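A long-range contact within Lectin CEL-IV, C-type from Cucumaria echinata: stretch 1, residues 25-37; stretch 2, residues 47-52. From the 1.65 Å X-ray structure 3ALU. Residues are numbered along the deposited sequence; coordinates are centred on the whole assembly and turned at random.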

# COMPACT_ATOMS: atom_id res chain seq x y z
N ASN A 25 -12.85 -30.31 4.31
CA ASN A 25 -11.93 -31.02 5.21
C ASN A 25 -10.55 -30.39 5.15
O ASN A 25 -10.31 -29.46 4.37
CB ASN A 25 -11.91 -32.55 4.96
CG ASN A 25 -11.32 -32.96 3.61
OD1 ASN A 25 -11.67 -34.04 3.10
ND2 ASN A 25 -10.43 -32.20 3.06
N PHE A 26 -9.62 -30.83 5.99
CA PHE A 26 -8.39 -30.07 6.11
C PHE A 26 -7.63 -30.00 4.80
O PHE A 26 -7.16 -28.94 4.39
CB PHE A 26 -7.45 -30.68 7.16
CG PHE A 26 -6.19 -29.88 7.34
CD1 PHE A 26 -5.02 -30.18 6.63
CD2 PHE A 26 -6.18 -28.82 8.24
CE1 PHE A 26 -3.85 -29.41 6.82
CE2 PHE A 26 -5.02 -28.03 8.39
CZ PHE A 26 -3.88 -28.33 7.73
N ASP A 27 -7.45 -31.14 4.14
CA ASP A 27 -6.64 -31.18 2.93
C ASP A 27 -7.31 -30.37 1.81
O ASP A 27 -6.63 -29.68 1.08
CB ASP A 27 -6.46 -32.63 2.48
CG ASP A 27 -5.40 -33.40 3.29
OD1 ASP A 27 -4.57 -32.78 4.00
OD2 ASP A 27 -5.37 -34.66 3.15
N ASN A 28 -8.63 -30.45 1.71
CA ASN A 28 -9.34 -29.66 0.70
C ASN A 28 -9.35 -28.15 1.00
O ASN A 28 -9.32 -27.34 0.06
CB ASN A 28 -10.78 -30.18 0.50
CG ASN A 28 -10.81 -31.52 -0.23
OD1 ASN A 28 -11.77 -32.30 -0.10
ND2 ASN A 28 -9.74 -31.82 -0.96
N ALA A 29 -9.36 -27.79 2.30
CA ALA A 29 -9.24 -26.37 2.69
C ALA A 29 -7.88 -25.86 2.33
O ALA A 29 -7.75 -24.80 1.69
CB ALA A 29 -9.56 -26.15 4.22
N GLU A 30 -6.82 -26.59 2.68
CA GLU A 30 -5.48 -26.19 2.27
C GLU A 30 -5.39 -26.04 0.72
O GLU A 30 -4.87 -25.05 0.21
CB GLU A 30 -4.44 -27.18 2.82
CG GLU A 30 -3.02 -26.95 2.30
CD GLU A 30 -2.33 -25.65 2.74
OE1 GLU A 30 -1.30 -25.36 2.11
OE2 GLU A 30 -2.77 -24.95 3.71
N ASN A 31 -5.93 -27.01 -0.01
CA ASN A 31 -5.86 -26.92 -1.47
C ASN A 31 -6.65 -25.73 -2.01
O ASN A 31 -6.24 -25.11 -2.99
CB ASN A 31 -6.39 -28.22 -2.09
CG ASN A 31 -6.06 -28.32 -3.58
OD1 ASN A 31 -6.96 -28.27 -4.43
ND2 ASN A 31 -4.78 -28.40 -3.89
N ALA A 32 -7.74 -25.38 -1.34
CA ALA A 32 -8.55 -24.21 -1.72
C ALA A 32 -7.67 -22.95 -1.59
O ALA A 32 -7.63 -22.09 -2.49
CB ALA A 32 -9.80 -24.11 -0.86
N CYS A 33 -6.94 -22.85 -0.48
CA CYS A 33 -6.06 -21.70 -0.30
C CYS A 33 -4.92 -21.66 -1.31
O CYS A 33 -4.44 -20.58 -1.65
CB CYS A 33 -5.50 -21.70 1.15
SG CYS A 33 -6.73 -21.56 2.46
N ARG A 34 -4.45 -22.83 -1.77
CA ARG A 34 -3.37 -22.91 -2.75
C ARG A 34 -3.79 -22.45 -4.14
O ARG A 34 -2.92 -22.35 -5.02
CB ARG A 34 -2.84 -24.34 -2.82
CG ARG A 34 -2.03 -24.73 -1.59
CD ARG A 34 -1.54 -26.16 -1.73
NE ARG A 34 -0.85 -26.55 -0.50
CZ ARG A 34 -0.21 -27.69 -0.34
NH1 ARG A 34 -0.18 -28.57 -1.34
NH2 ARG A 34 0.38 -27.96 0.83
N GLN A 35 -5.08 -22.21 -4.34
CA GLN A 35 -5.59 -21.71 -5.64
C GLN A 35 -5.24 -20.25 -5.83
O GLN A 35 -5.24 -19.73 -6.95
CB GLN A 35 -7.10 -21.93 -5.80
CG GLN A 35 -7.54 -23.38 -5.65
CD GLN A 35 -6.71 -24.31 -6.51
OE1 GLN A 35 -6.71 -24.19 -7.73
NE2 GLN A 35 -5.96 -25.23 -5.87
N PHE A 36 -4.99 -19.55 -4.72
CA PHE A 36 -4.48 -18.20 -4.77
C PHE A 36 -2.97 -18.26 -4.90
O PHE A 36 -2.30 -19.09 -4.27
CB PHE A 36 -4.93 -17.40 -3.53
CG PHE A 36 -6.43 -17.45 -3.32
CD1 PHE A 36 -7.29 -16.69 -4.11
CD2 PHE A 36 -6.99 -18.30 -2.35
CE1 PHE A 36 -8.66 -16.75 -3.95
CE2 PHE A 36 -8.37 -18.39 -2.19
CZ PHE A 36 -9.22 -17.60 -2.98
N GLY A 37 -2.44 -17.43 -5.80
CA GLY A 37 -1.01 -17.49 -6.08
C GLY A 37 -0.31 -16.15 -6.05
O GLY A 37 -0.94 -15.08 -5.96
N ALA A 47 4.80 -18.66 -5.59
CA ALA A 47 4.27 -19.15 -4.30
C ALA A 47 2.76 -19.33 -4.35
O ALA A 47 2.13 -18.83 -5.24
CB ALA A 47 4.67 -18.17 -3.18
N THR A 48 2.19 -20.10 -3.41
CA THR A 48 0.71 -20.18 -3.27
C THR A 48 0.27 -19.67 -1.93
O THR A 48 1.08 -19.57 -0.99
CB THR A 48 0.25 -21.55 -3.35
OG1 THR A 48 0.82 -22.38 -2.45
CG2 THR A 48 0.37 -22.03 -4.67
N GLY A 49 -1.01 -19.37 -1.84
CA GLY A 49 -1.64 -19.17 -0.53
C GLY A 49 -1.67 -20.49 0.24
O GLY A 49 -1.33 -21.58 -0.28
N HIS A 50 -2.06 -20.38 1.50
CA HIS A 50 -2.08 -21.51 2.45
C HIS A 50 -3.12 -21.18 3.49
O HIS A 50 -3.57 -20.04 3.65
CB HIS A 50 -0.72 -21.65 3.19
CG HIS A 50 0.39 -22.06 2.29
ND1 HIS A 50 0.51 -23.33 1.79
CD2 HIS A 50 1.36 -21.32 1.70
CE1 HIS A 50 1.53 -23.38 0.94
NE2 HIS A 50 2.06 -22.17 0.87
N LEU A 51 -3.55 -22.21 4.21
CA LEU A 51 -4.31 -21.94 5.41
C LEU A 51 -3.43 -21.04 6.29
O LEU A 51 -2.20 -21.12 6.24
CB LEU A 51 -4.65 -23.22 6.13
CG LEU A 51 -5.77 -24.05 5.53
CD1 LEU A 51 -5.74 -25.47 6.10
CD2 LEU A 51 -7.09 -23.39 5.81
N ALA A 52 -4.08 -20.18 7.10
CA ALA A 52 -3.38 -19.16 7.85
C ALA A 52 -2.43 -19.76 8.87
O ALA A 52 -2.79 -20.72 9.53
CB ALA A 52 -4.39 -18.27 8.56

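The apolar centre of the contact is Leu 51, which gives up 115 Å² to stretch 1, the largest share of any residue in a contact that buries 495 Å² over both sides. Its CA-to-CB bond runs sideways to stretch 1, but the side chain, with chi1 at -76° (m) and chi2 at 164° (t), brings its end nearer. Leu 51 CD1 lies 3.5 Å from Phe 26 CE2 and sits over one face of that ring, 4.0 Å from its centroid and 29° off the normal, the geometry of a CH-pi contact. Leu 51 CD2 lies 4.0 Å from Ala 29 CB and 3.8 Å from Cys 33 SG, and both leucine methyls come near Ala 29. Phe 26, with chi1 in t, likewise starts sideways and reaches in with its ring. The spacing of Phe 26, Ala 29 and Cys 33 along the helix places them on one side of it, where a branched aliphatic chain can touch all three. All four residues are buried, and the methyl of Ala 29 offers an apolar surface to the leucine end.

Next to this cluster, Cys 33 points toward stretch 2, and its CB packs on the backbone, with Cys 33 CB 3.4 Å from His 50 C; its covalent partner lies elsewhere in the structure. The backbones also come close at Gly 49, whose CA is 3.3 Å from Cys 33 O. An ideal CB built on this glycine would fall 2.6 Å from Cys 33 O, a clash, so the absence of a side chain is what the close packing requires.

Buried Glu 30 joins the apolar centre to the polar edge. Its chi1 of 173° (t) and chi2 of 67° (p) carry the carboxylate to stretch 2, where each oxygen accepts a nearly linear hydrogen bond: Leu 51 N to Glu 30 OE2 at 2.9 Å and 169°, and His 50 ND1 to Glu 30 OE1 at 2.7 Å and 168°. The first satisfies a backbone amide beside the leucine cluster; in the second, OE1 lies at the edge of the imidazole, near its plane, as an in-plane ring N-H demands. Although the CA-to-CB bond of His 50 points away overall, chi1 at -67° (m) allows its ring to reach the carboxylate. Exposed Arg 34 forms a salt bridge to the same oxygen, Arg 34 NE to Glu 30 OE1 at 2.9 Å and 154°, supplemented by a weak bond from Arg 34 NH2 to Glu 30 OE1 at 3.3 Å and 132°. The charge of Glu 30 is thus compensated from within its own stretch.

A type I turn from Cys 33 to Phe 36 redirects the chain, and Gly 49 N donates to Phe 36 O at 2.8 Å and 172°. Gly 37 and Thr 48 then form an antiparallel, non-hydrogen-bonded bridge pair, supported by a CA-H...O contact of 3.5 Å from Gly 37 CA to Ala 47 O. Thr 48 CG2 also packs 3.3 Å from Arg 34 O.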